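Local coordinates for hypothetical protein TT1426 (Thermus thermophilus, PDB 1WD5), which is of unknown function but is predicted to be a type I phosphoribosyltransferase, probably with glycosyltransferase activity, at residues A18-E23 and R150-V155; L30-V35 and F191-D196; L53-G58 and R99-K104; R113-R118 and F144-R149. All blocks are in the same frame, centred on the assembly; numbering follows the deposited sequence.

Contact 1. Residues A18-E23 and R150-V155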
loop_
_atom_site.group_PDB
_atom_site.type_symbol
_atom_site.label_atom_id
_atom_site.label_comp_id
_atom_site.label_asym_id
_atom_site.label_seq_id
_atom_site.Cartn_x
_atom_site.Cartn_y
_atom_site.Cartn_z
ATOM N N ALA A 18 -2.675 17.777 2.844
ATOM C CA ALA A 18 -1.950 19.047 2.803
ATOM C C ALA A 18 -1.635 19.677 4.164
ATOM O O ALA A 18 -0.533 20.177 4.381
ATOM C CB ALA A 18 -2.714 20.050 1.936
ATOM N N PRO A 19 -2.599 19.667 5.096
ATOM C CA PRO A 19 -2.363 20.260 6.418
ATOM C C PRO A 19 -1.334 19.542 7.295
ATOM O O PRO A 19 -0.807 20.132 8.237
ATOM C CB PRO A 19 -3.753 20.241 7.062
ATOM C CG PRO A 19 -4.693 20.228 5.887
ATOM C CD PRO A 19 -4.010 19.277 4.946
ATOM N N LEU A 20 -1.048 18.279 6.985
ATOM C CA LEU A 20 -0.110 17.488 7.779
ATOM C C LEU A 20 1.338 17.961 7.780
ATOM O O LEU A 20 2.128 17.533 8.616
ATOM C CB LEU A 20 -0.153 16.023 7.341
ATOM C CG LEU A 20 -1.494 15.314 7.531
ATOM C CD1 LEU A 20 -1.353 13.854 7.132
ATOM C CD2 LEU A 20 -1.936 15.428 8.980
ATOM N N GLY A 21 1.698 18.821 6.835
ATOM C CA GLY A 21 3.060 19.324 6.792
ATOM C C GLY A 21 4.110 18.357 6.274
ATOM O O GLY A 21 5.276 18.432 6.664
ATOM N N LEU A 22 3.710 17.443 5.400
ATOM C CA LEU A 22 4.654 16.491 4.832
ATOM C C LEU A 22 5.570 17.269 3.902
ATOM O O LEU A 22 5.135 18.220 3.264
ATOM C CB LEU A 22 3.905 15.419 4.049
ATOM C CG LEU A 22 2.957 14.570 4.894
ATOM C CD1 LEU A 22 2.008 13.805 3.993
ATOM C CD2 LEU A 22 3.768 13.623 5.767
ATOM N N GLU A 23 6.836 16.877 3.825
ATOM C CA GLU A 23 7.778 17.574 2.956
ATOM C C GLU A 23 8.258 16.688 1.810
ATOM O O GLU A 23 8.885 15.656 2.044
ATOM C CB GLU A 23 8.974 18.060 3.776
ATOM C CG GLU A 23 8.573 18.957 4.937
ATOM C CD GLU A 23 9.761 19.450 5.737
ATOM O OE1 GLU A 23 10.547 18.607 6.223
ATOM O OE2 GLU A 23 9.905 20.682 5.884
ATOM N N ARG A 150 8.801 9.429 8.497
ATOM C CA ARG A 150 7.416 9.413 8.934
ATOM C C ARG A 150 6.582 8.590 7.957
ATOM O O ARG A 150 6.863 8.560 6.755
ATOM C CB ARG A 150 6.900 10.849 8.984
ATOM C CG ARG A 150 5.453 11.006 9.389
ATOM C CD ARG A 150 5.055 12.471 9.307
ATOM N NE ARG A 150 3.660 12.689 9.672
ATOM C CZ ARG A 150 3.065 13.877 9.654
ATOM N NH1 ARG A 150 3.747 14.954 9.286
ATOM N NH2 ARG A 150 1.791 13.989 10.005
ATOM N N VAL A 151 5.561 7.917 8.477
ATOM C CA VAL A 151 4.689 7.103 7.643
ATOM C C VAL A 151 3.230 7.464 7.899
ATOM O O VAL A 151 2.787 7.550 9.050
ATOM C CB VAL A 151 4.893 5.593 7.921
ATOM C CG1 VAL A 151 4.041 4.767 6.970
ATOM C CG2 VAL A 151 6.363 5.232 7.767
ATOM N N VAL A 152 2.492 7.693 6.818
ATOM C CA VAL A 152 1.079 8.033 6.911
ATOM C C VAL A 152 0.282 7.161 5.960
ATOM O O VAL A 152 0.616 7.053 4.779
ATOM C CB VAL A 152 0.812 9.507 6.528
ATOM C CG1 VAL A 152 -0.687 9.781 6.544
ATOM C CG2 VAL A 152 1.528 10.441 7.484
ATOM N N VAL A 153 -0.765 6.529 6.476
ATOM C CA VAL A 153 -1.632 5.700 5.649
ATOM C C VAL A 153 -2.778 6.596 5.194
ATOM O O VAL A 153 -3.482 7.175 6.023
ATOM C CB VAL A 153 -2.212 4.518 6.445
ATOM C CG1 VAL A 153 -3.305 3.830 5.634
ATOM C CG2 VAL A 153 -1.101 3.531 6.784
ATOM N N ALA A 154 -2.968 6.714 3.883
ATOM C CA ALA A 154 -4.030 7.562 3.353
ATOM C C ALA A 154 -4.918 6.800 2.373
ATOM O O ALA A 154 -4.435 6.258 1.375
ATOM C CB ALA A 154 -3.424 8.786 2.677
ATOM N N VAL A 155 -6.218 6.774 2.658
ATOM C CA VAL A 155 -7.174 6.062 1.815
ATOM C C VAL A 155 -8.512 6.786 1.680
ATOM O O VAL A 155 -9.011 7.375 2.635
ATOM C CB VAL A 155 -7.454 4.660 2.384
ATOM C CG1 VAL A 155 -6.167 3.849 2.433
ATOM C CG2 VAL A 155 -8.043 4.784 3.785
#
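Arg150, at the start of strand 150-155 in the parallel part of a phosphoribosyltransferase-type alpha/beta sheet, reaches over to Leu20 and Leu22 in the turn that follows helix 6-17. The inner part of the contact is apolar and centres on the buried Val152. Leu20 CD1 and Val152 CG1 meet tip to tip at 4.2 Å, and Leu22 CD2 comes to 4.3 Å from Val152 CG2; Leu17 and Val173 also pack on this valine. Towards the partly exposed side the arginine takes over. Its extended chain, CG anti to the backbone N (chi1 178°), crosses both leucines at about a right angle. Leu22 CD2 lies over one guanidinium face, displaced to the rim and 3.8 Å from Arg150 NH1. Arg150 NH1 also donates a 3.1 Å hydrogen bond to Leu20 O, near the guanidinium plane but above the plane of the carbonyl. The charge is paired with Glu171 of the adjoining strand through NH2, so the flat group is held at two points. An alanine here would probably leave Leu20 O and the Glu171 carboxylate without their mate and uncover the Leu22 methyl. Beside the bond, Leu20 CB rests 3.9 Å from Arg150 NH2.

Contact 2. Residues L30-V35 and F191-D196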
loop_
_atom_site.group_PDB
_atom_site.type_symbol
_atom_site.label_atom_id
_atom_site.label_comp_id
_atom_site.label_asym_id
_atom_site.label_seq_id
_atom_site.Cartn_x
_atom_site.Cartn_y
_atom_site.Cartn_z
ATOM N N LEU A 30 -0.388 1.068 -3.628
ATOM C CA LEU A 30 -0.490 -0.385 -3.701
ATOM C C LEU A 30 -1.072 -0.729 -5.068
ATOM O O LEU A 30 -2.015 -0.091 -5.517
ATOM C CB LEU A 30 -1.411 -0.923 -2.601
ATOM C CG LEU A 30 -0.833 -1.085 -1.189
ATOM C CD1 LEU A 30 -0.379 0.257 -0.638
ATOM C CD2 LEU A 30 -1.895 -1.694 -0.283
ATOM N N PRO A 31 -0.511 -1.739 -5.751
ATOM C CA PRO A 31 -0.989 -2.155 -7.077
ATOM C C PRO A 31 -2.414 -2.696 -6.972
ATOM O O PRO A 31 -2.742 -3.345 -5.978
ATOM C CB PRO A 31 -0.006 -3.259 -7.475
ATOM C CG PRO A 31 1.219 -2.978 -6.641
ATOM C CD PRO A 31 0.631 -2.561 -5.322
ATOM N N ARG A 32 -3.268 -2.423 -7.960
ATOM C CA ARG A 32 -2.932 -1.617 -9.133
ATOM C C ARG A 32 -3.734 -0.312 -9.126
ATOM O O ARG A 32 -3.195 0.753 -9.415
ATOM C CB ARG A 32 -3.216 -2.394 -10.425
ATOM C CG ARG A 32 -2.303 -3.613 -10.620
ATOM C CD ARG A 32 -2.369 -4.163 -12.044
ATOM N NE ARG A 32 -3.652 -4.784 -12.362
ATOM C CZ ARG A 32 -4.022 -6.001 -11.972
ATOM N NH1 ARG A 32 -3.210 -6.755 -11.239
ATOM N NH2 ARG A 32 -5.211 -6.473 -12.325
ATOM N N GLY A 33 -5.019 -0.400 -8.791
ATOM C CA GLY A 33 -5.853 0.788 -8.755
ATOM C C GLY A 33 -5.301 1.845 -7.811
ATOM O O GLY A 33 -5.461 3.048 -8.041
ATOM N N GLY A 34 -4.647 1.390 -6.746
ATOM C CA GLY A 34 -4.077 2.308 -5.781
ATOM C C GLY A 34 -3.019 3.224 -6.371
ATOM O O GLY A 34 -2.797 4.328 -5.872
ATOM N N VAL A 35 -2.363 2.776 -7.436
ATOM C CA VAL A 35 -1.325 3.579 -8.067
ATOM C C VAL A 35 -1.939 4.810 -8.721
ATOM O O VAL A 35 -1.304 5.855 -8.792
ATOM C CB VAL A 35 -0.532 2.757 -9.114
ATOM C CG1 VAL A 35 0.478 3.646 -9.831
ATOM C CG2 VAL A 35 0.198 1.609 -8.425
ATOM N N PHE A 191 -15.292 2.424 -11.524
ATOM C CA PHE A 191 -14.333 1.552 -10.860
ATOM C C PHE A 191 -13.723 0.621 -11.900
ATOM O O PHE A 191 -13.565 -0.575 -11.666
ATOM C CB PHE A 191 -15.037 0.740 -9.766
ATOM C CG PHE A 191 -14.099 0.148 -8.745
ATOM C CD1 PHE A 191 -13.250 0.966 -8.005
ATOM C CD2 PHE A 191 -14.078 -1.222 -8.513
ATOM C CE1 PHE A 191 -12.389 0.428 -7.044
ATOM C CE2 PHE A 191 -13.221 -1.777 -7.553
ATOM C CZ PHE A 191 -12.374 -0.950 -6.817
ATOM N N GLY A 192 -13.378 1.184 -13.053
ATOM C CA GLY A 192 -12.799 0.392 -14.121
ATOM C C GLY A 192 -11.478 -0.282 -13.783
ATOM O O GLY A 192 -10.757 0.131 -12.874
ATOM N N GLU A 193 -11.162 -1.324 -14.543
ATOM C CA GLU A 193 -9.935 -2.095 -14.374
ATOM C C GLU A 193 -8.673 -1.281 -14.689
ATOM O O GLU A 193 -8.646 -0.506 -15.644
ATOM C CB GLU A 193 -10.001 -3.323 -15.290
ATOM C CG GLU A 193 -8.705 -4.101 -15.500
ATOM C CD GLU A 193 -8.165 -4.730 -14.229
ATOM O OE1 GLU A 193 -8.975 -5.112 -13.358
ATOM O OE2 GLU A 193 -6.929 -4.859 -14.109
ATOM N N VAL A 194 -7.638 -1.459 -13.870
ATOM C CA VAL A 194 -6.347 -0.798 -14.071
ATOM C C VAL A 194 -5.359 -1.945 -14.299
ATOM O O VAL A 194 -5.049 -2.701 -13.378
ATOM C CB VAL A 194 -5.931 0.028 -12.833
ATOM C CG1 VAL A 194 -4.508 0.559 -13.009
ATOM C CG2 VAL A 194 -6.899 1.202 -12.643
ATOM N N THR A 195 -4.885 -2.084 -15.534
ATOM C CA THR A 195 -3.978 -3.171 -15.901
ATOM C C THR A 195 -2.516 -2.914 -15.544
ATOM O O THR A 195 -2.128 -1.789 -15.216
ATOM C CB THR A 195 -4.028 -3.429 -17.413
ATOM O OG1 THR A 195 -3.443 -2.312 -18.089
ATOM C CG2 THR A 195 -5.473 -3.586 -17.893
ATOM N N ASP A 196 -1.704 -3.966 -15.617
ATOM C CA ASP A 196 -0.283 -3.831 -15.331
ATOM C C ASP A 196 0.296 -2.817 -16.315
ATOM O O ASP A 196 1.175 -2.029 -15.956
ATOM C CB ASP A 196 0.438 -5.179 -15.478
ATOM C CG ASP A 196 0.228 -6.092 -14.278
ATOM O OD1 ASP A 196 0.471 -5.653 -13.131
ATOM O OD2 ASP A 196 -0.167 -7.259 -14.478
#
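Arg32 folds back on Glu193 and Val194 through two sets of torsions. In the arginine, CG lies anti to the carbonyl carbon and a bend at chi3 (-69°) swings NE out of the line of the chain; in Glu193, CG is anti to the backbone N and chi2 (64°) bends CD round. The guanidinium edge then meets two oxygens nearly in its own plane. Arg32 NE donates to Val194 O at 2.7 Å, within the plane of that carbonyl. Arg32 NH2 donates to Glu193 OE2 at 3.0 Å on the syn lone pair, an almost straight bond (175°) that is also a salt bridge, although the two planes are about halfway between parallel and perpendicular. Val194 O and Glu193 OE2, both acceptors, are thus gathered beside one cationic edge. Arg32 CD passes 3.4 Å from Asp196 OD1; this carboxylate is held elsewhere, by Tyr109 and Arg105, and offers the guanidinium a nearby opposite charge without a salt bridge. Nearer the backbones, Val194 CG2 packs on Gly33 CA at 4.0 Å, where the two chains come closest. The peptide bond before Arg32 is cis, as in the pyrophosphate-binding loop of many type I phosphoribosyltransferases, and the position between strand 26-29 and helix 33-45 is consistent with that loop. Thr195 caps helix 196-204, whose Val199 packs on both Arg32 and Val194, while Arg6 of helix 6-17 touches Val194 and Pro31 leans on Val51 of strand 48-59.

Contact 3. Residues L53-G58 and R99-K104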
loop_
_atom_site.group_PDB
_atom_site.type_symbol
_atom_site.label_atom_id
_atom_site.label_comp_id
_atom_site.label_asym_id
_atom_site.label_seq_id
_atom_site.Cartn_x
_atom_site.Cartn_y
_atom_site.Cartn_z
ATOM N N LEU A 53 5.837 -2.820 -3.383
ATOM C CA LEU A 53 5.719 -4.207 -3.807
ATOM C C LEU A 53 6.014 -5.155 -2.652
ATOM O O LEU A 53 7.172 -5.358 -2.276
ATOM C CB LEU A 53 6.686 -4.446 -4.967
ATOM C CG LEU A 53 6.356 -3.602 -6.208
ATOM C CD1 LEU A 53 7.568 -3.472 -7.128
ATOM C CD2 LEU A 53 5.188 -4.249 -6.940
ATOM N N VAL A 54 4.954 -5.739 -2.102
ATOM C CA VAL A 54 5.071 -6.635 -0.961
ATOM C C VAL A 54 4.004 -7.730 -0.997
ATOM O O VAL A 54 3.043 -7.647 -1.766
ATOM C CB VAL A 54 4.884 -5.847 0.354
ATOM C CG1 VAL A 54 5.877 -4.696 0.427
ATOM C CG2 VAL A 54 3.466 -5.305 0.422
ATOM N N ARG A 55 4.185 -8.744 -0.152
ATOM C CA ARG A 55 3.251 -9.858 -0.026
ATOM C C ARG A 55 3.108 -10.229 1.446
ATOM O O ARG A 55 4.064 -10.155 2.221
ATOM C CB ARG A 55 3.745 -11.092 -0.791
ATOM C CG ARG A 55 3.674 -10.979 -2.314
ATOM C CD ARG A 55 2.240 -10.996 -2.807
ATOM N NE ARG A 55 1.566 -12.249 -2.474
ATOM C CZ ARG A 55 0.261 -12.455 -2.620
ATOM N NH1 ARG A 55 -0.521 -11.493 -3.099
ATOM N NH2 ARG A 55 -0.272 -13.615 -2.267
ATOM N N LYS A 56 1.906 -10.627 1.829
ATOM C CA LYS A 56 1.660 -11.039 3.197
ATOM C C LYS A 56 2.086 -12.498 3.345
ATOM O O LYS A 56 1.927 -13.294 2.418
ATOM C CB LYS A 56 0.172 -10.898 3.518
ATOM C CG LYS A 56 -0.233 -11.415 4.885
ATOM C CD LYS A 56 -1.275 -12.506 4.747
ATOM C CE LYS A 56 -2.492 -12.010 3.975
ATOM N NZ LYS A 56 -3.246 -13.145 3.377
ATOM N N VAL A 57 2.653 -12.832 4.502
ATOM C CA VAL A 57 3.075 -14.197 4.811
ATOM C C VAL A 57 2.043 -14.675 5.827
ATOM O O VAL A 57 2.051 -14.234 6.978
ATOM C CB VAL A 57 4.490 -14.215 5.440
ATOM C CG1 VAL A 57 4.832 -15.607 5.937
ATOM C CG2 VAL A 57 5.514 -13.763 4.413
ATOM N N GLY A 58 1.145 -15.556 5.390
ATOM C CA GLY A 58 0.090 -16.043 6.260
ATOM C C GLY A 58 0.443 -17.214 7.151
ATOM O O GLY A 58 1.446 -17.889 6.939
ATOM N N ARG A 99 7.359 -14.903 -2.530
ATOM C CA ARG A 99 8.351 -14.233 -3.369
ATOM C C ARG A 99 8.051 -14.539 -4.835
ATOM O O ARG A 99 8.186 -13.672 -5.696
ATOM C CB ARG A 99 9.773 -14.696 -3.038
ATOM C CG ARG A 99 10.269 -14.303 -1.658
ATOM C CD ARG A 99 11.782 -14.475 -1.556
ATOM N NE ARG A 99 12.276 -14.101 -0.236
ATOM C CZ ARG A 99 12.391 -14.939 0.789
ATOM N NH1 ARG A 99 12.058 -16.215 0.650
ATOM N NH2 ARG A 99 12.822 -14.493 1.963
ATOM N N ASP A 100 7.631 -15.771 -5.112
ATOM C CA ASP A 100 7.310 -16.174 -6.480
ATOM C C ASP A 100 6.147 -15.375 -7.055
ATOM O O ASP A 100 6.145 -15.034 -8.232
ATOM C CB ASP A 100 6.951 -17.659 -6.548
ATOM C CG ASP A 100 8.094 -18.559 -6.139
ATOM O OD1 ASP A 100 9.260 -18.234 -6.455
ATOM O OD2 ASP A 100 7.823 -19.606 -5.511
ATOM N N VAL A 101 5.152 -15.093 -6.219
ATOM C CA VAL A 101 3.970 -14.343 -6.646
ATOM C C VAL A 101 4.305 -12.897 -6.988
ATOM O O VAL A 101 3.640 -12.259 -7.807
ATOM C CB VAL A 101 2.897 -14.324 -5.533
ATOM C CG1 VAL A 101 1.705 -13.481 -5.965
ATOM C CG2 VAL A 101 2.460 -15.738 -5.205
ATOM N N LEU A 102 5.357 -12.397 -6.358
ATOM C CA LEU A 102 5.781 -11.015 -6.527
ATOM C C LEU A 102 6.871 -10.762 -7.572
ATOM O O LEU A 102 6.919 -9.695 -8.173
ATOM C CB LEU A 102 6.266 -10.512 -5.165
ATOM C CG LEU A 102 6.633 -9.050 -4.937
ATOM C CD1 LEU A 102 5.383 -8.196 -5.014
ATOM C CD2 LEU A 102 7.284 -8.914 -3.566
ATOM N N ARG A 103 7.727 -11.753 -7.799
ATOM C CA ARG A 103 8.867 -11.601 -8.698
ATOM C C ARG A 103 8.696 -11.007 -10.095
ATOM O O ARG A 103 9.290 -9.974 -10.398
ATOM C CB ARG A 103 9.626 -12.931 -8.805
ATOM C CG ARG A 103 10.929 -12.823 -9.596
ATOM C CD ARG A 103 11.852 -14.009 -9.326
ATOM N NE ARG A 103 11.115 -15.269 -9.371
ATOM C CZ ARG A 103 10.799 -15.998 -8.302
ATOM N NH1 ARG A 103 11.158 -15.609 -7.080
ATOM N NH2 ARG A 103 10.105 -17.117 -8.458
ATOM N N LYS A 104 7.909 -11.642 -10.952
ATOM C CA LYS A 104 7.757 -11.128 -12.309
ATOM C C LYS A 104 7.173 -9.725 -12.380
ATOM O O LYS A 104 7.648 -8.893 -13.151
ATOM C CB LYS A 104 6.908 -12.083 -13.150
ATOM C CG LYS A 104 7.589 -13.413 -13.432
ATOM C CD LYS A 104 6.718 -14.292 -14.317
ATOM C CE LYS A 104 7.370 -15.647 -14.568
ATOM N NZ LYS A 104 6.474 -16.539 -15.359
#
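Arg55 and Val101 cross at about a right angle, whereas Arg55 and Leu102 slide past each other in opposite directions; these two orientations set the contact. The arginine chain is curled, bent at chi2 (-70°), which places CD, and again at chi3, which places NE beside Val101. Val101 CG1 lies over one face of the guanidinium, displaced towards the rim, and comes to 3.7 Å from Arg55 NE. The methyl therefore packs against a flat, charged group through dispersion, and no hydrogen bond passes between the two segments. Polar hold on the arginine comes from Gln98, one helical turn before Leu102, whose OE1 accepts from NE. Closer to the backbone, Arg55 CG touches Leu102 CB at 3.9 Å. Leu102, the most covered residue here, has CG anti to its backbone N (chi1 -173°), and its two methyls spread over the peptide joining Leu53 to Val54: Leu102 CD1 is 3.8 Å from Val54 N, and Leu102 CD2 is 3.8 Å from Leu53 O. Leu53 CB lies 4.0 Å from Leu102 CD1. An alanine in place of Arg55 would probably strip the cover from Val101, open a gap beside Leu102 CB and leave Gln98 OE1 without this donor. Strand 54-58 and helix 99-104 run nearly antiparallel (171°) with axes 8.2 Å apart, the geometry of a helix laid along a sheet face, as in the layered alpha/beta fold of this family.

Contact 4. Residues R113-R118 and F144-R149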
loop_
_atom_site.group_PDB
_atom_site.type_symbol
_atom_site.label_atom_id
_atom_site.label_comp_id
_atom_site.label_asym_id
_atom_site.label_seq_id
_atom_site.Cartn_x
_atom_site.Cartn_y
_atom_site.Cartn_z
ATOM N N ARG A 113 10.654 2.050 -13.872
ATOM C CA ARG A 113 10.858 3.037 -12.805
ATOM C C ARG A 113 11.551 2.372 -11.614
ATOM O O ARG A 113 10.978 1.509 -10.948
ATOM C CB ARG A 113 9.509 3.684 -12.414
ATOM C CG ARG A 113 9.090 3.633 -10.935
ATOM C CD ARG A 113 10.027 4.391 -10.013
ATOM N NE ARG A 113 9.500 5.654 -9.492
ATOM C CZ ARG A 113 10.271 6.573 -8.917
ATOM N NH1 ARG A 113 11.574 6.346 -8.804
ATOM N NH2 ARG A 113 9.758 7.709 -8.464
ATOM N N PRO A 114 12.812 2.762 -11.348
ATOM C CA PRO A 114 13.611 2.215 -10.247
ATOM C C PRO A 114 13.050 2.590 -8.887
ATOM O O PRO A 114 12.409 3.630 -8.738
ATOM C CB PRO A 114 14.992 2.819 -10.492
ATOM C CG PRO A 114 14.653 4.163 -11.053
ATOM C CD PRO A 114 13.558 3.823 -12.049
ATOM N N LYS A 115 13.291 1.740 -7.896
ATOM C CA LYS A 115 12.795 1.995 -6.551
ATOM C C LYS A 115 13.326 3.312 -6.001
ATOM O O LYS A 115 14.538 3.528 -5.943
ATOM C CB LYS A 115 13.192 0.856 -5.613
ATOM C CG LYS A 115 12.716 1.064 -4.186
ATOM C CD LYS A 115 13.068 -0.108 -3.290
ATOM C CE LYS A 115 12.513 0.122 -1.892
ATOM N NZ LYS A 115 12.802 -1.009 -0.980
ATOM N N ALA A 116 12.416 4.193 -5.598
ATOM C CA ALA A 116 12.802 5.486 -5.045
ATOM C C ALA A 116 13.233 5.300 -3.596
ATOM O O ALA A 116 12.713 4.432 -2.895
ATOM C CB ALA A 116 11.631 6.463 -5.121
ATOM N N ALA A 117 14.187 6.115 -3.153
ATOM C CA ALA A 117 14.684 6.040 -1.784
ATOM C C ALA A 117 13.565 6.377 -0.806
ATOM O O ALA A 117 12.687 7.187 -1.111
ATOM C CB ALA A 117 15.859 7.007 -1.599
ATOM N N ARG A 118 13.594 5.753 0.367
ATOM C CA ARG A 118 12.577 5.988 1.387
ATOM C C ARG A 118 13.183 6.391 2.727
ATOM O O ARG A 118 12.539 7.059 3.538
ATOM C CB ARG A 118 11.724 4.729 1.555
ATOM C CG ARG A 118 11.005 4.336 0.272
ATOM C CD ARG A 118 10.527 2.895 0.281
ATOM N NE ARG A 118 9.890 2.556 -0.989
ATOM C CZ ARG A 118 9.419 1.356 -1.303
ATOM N NH1 ARG A 118 9.513 0.356 -0.436
ATOM N NH2 ARG A 118 8.850 1.158 -2.485
ATOM N N PHE A 144 8.308 0.120 7.306
ATOM C CA PHE A 144 8.859 0.495 8.611
ATOM C C PHE A 144 10.310 0.058 8.783
ATOM O O PHE A 144 11.088 0.723 9.459
ATOM C CB PHE A 144 8.016 -0.105 9.741
ATOM C CG PHE A 144 6.834 0.740 10.135
ATOM C CD1 PHE A 144 5.652 0.145 10.562
ATOM C CD2 PHE A 144 6.909 2.130 10.093
ATOM C CE1 PHE A 144 4.559 0.921 10.940
ATOM C CE2 PHE A 144 5.825 2.913 10.470
ATOM C CZ PHE A 144 4.646 2.308 10.894
ATOM N N GLN A 145 10.676 -1.061 8.173
ATOM C CA GLN A 145 12.043 -1.552 8.277
ATOM C C GLN A 145 12.988 -0.778 7.364
ATOM O O GLN A 145 14.194 -1.016 7.373
ATOM C CB GLN A 145 12.105 -3.039 7.913
ATOM C CG GLN A 145 11.358 -3.952 8.867
ATOM C CD GLN A 145 11.910 -3.901 10.282
ATOM O OE1 GLN A 145 11.841 -2.871 10.953
ATOM N NE2 GLN A 145 12.464 -5.018 10.740
ATOM N N GLU A 146 12.448 0.153 6.582
ATOM C CA GLU A 146 13.276 0.915 5.654
ATOM C C GLU A 146 13.742 2.271 6.171
ATOM O O GLU A 146 14.307 3.068 5.424
ATOM C CB GLU A 146 12.542 1.064 4.315
ATOM C CG GLU A 146 12.171 -0.292 3.718
ATOM C CD GLU A 146 11.515 -0.206 2.355
ATOM O OE1 GLU A 146 10.521 0.536 2.208
ATOM O OE2 GLU A 146 11.989 -0.897 1.429
ATOM N N GLY A 147 13.513 2.524 7.455
ATOM C CA GLY A 147 13.943 3.773 8.057
ATOM C C GLY A 147 13.321 5.071 7.568
ATOM O O GLY A 147 14.030 6.066 7.423
ATOM N N PRO A 148 12.009 5.109 7.296
ATOM C CA PRO A 148 11.418 6.366 6.835
ATOM C C PRO A 148 11.302 7.340 8.005
ATOM O O PRO A 148 11.222 6.921 9.162
ATOM C CB PRO A 148 10.058 5.928 6.310
ATOM C CG PRO A 148 9.707 4.822 7.234
ATOM C CD PRO A 148 11.000 4.038 7.317
ATOM N N ARG A 149 11.302 8.634 7.705
ATOM C CA ARG A 149 11.192 9.658 8.740
ATOM C C ARG A 149 9.797 9.646 9.346
ATOM O O ARG A 149 9.625 9.819 10.554
ATOM C CB ARG A 149 11.471 11.047 8.152
ATOM C CG ARG A 149 11.484 12.151 9.193
ATOM C CD ARG A 149 11.918 13.490 8.614
ATOM N NE ARG A 149 10.897 14.109 7.770
ATOM C CZ ARG A 149 11.006 15.328 7.251
ATOM N NH1 ARG A 149 12.092 16.056 7.487
ATOM N NH2 ARG A 149 10.031 15.830 6.506
HETATM O O HOH W 1 10.095 -2.573 -0.358
#
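Glu146 meets both Lys115 and Arg118, one at each carboxylate oxygen, in a salt-bridge network between two surface loops. Of the ionic bonds, the one from Arg118 NH1 to Glu146 OE1 is 2.8 Å long and nearly straight (169°); it uses the syn lone pair and lies in the guanidinium plane, although the carboxylate itself is turned steeply against that plane. Lys115 comes tip to tip with the glutamate on an extended chain. Lys115 NZ lies 2.5 Å from Glu146 OE2, a very short distance, on the syn side but 24° out of the carboxylate plane. A water joins the network, donating to OE2 and accepting a weak bond from Arg118 NH1. Within 113-118, the methylene Lys115 CE lies over the centre of one face of the Arg118 guanidinium, 3.3 Å above its plane. The remaining kind is a CA-H...O contact, Pro148 CA to Arg118 O at 3.6 Å, where the backbones come nearest just after the type I turn 144-147. Outside the segments, Glu72 packs on both cations. The shared carboxylate would probably screen the repulsion between lysine and arginine, tying the two loops together by charge more than by apolar burial.

In the fold
The four contacts lie in and around one mixed sheet and its flanking helices. Contacts 1 and 3 both reach that sheet but on opposite sides of the chain's centre, their own centres 26 Å apart. Contact 4 adjoins contact 1: Arg149 is salt-bridged to Glu23, and Phe144 packs on Val151. Contact 2 meets contact 3 where Pro31 touches Leu53, their centres 17 Å apart. Along the chain contacts 1 and 2 alternate, and contacts 3 and 4 follow in series inside the loops that both close. Contacts 1 and 2 thus join early and late parts of the chain, consistent with a single phosphoribosyltransferase-type domain.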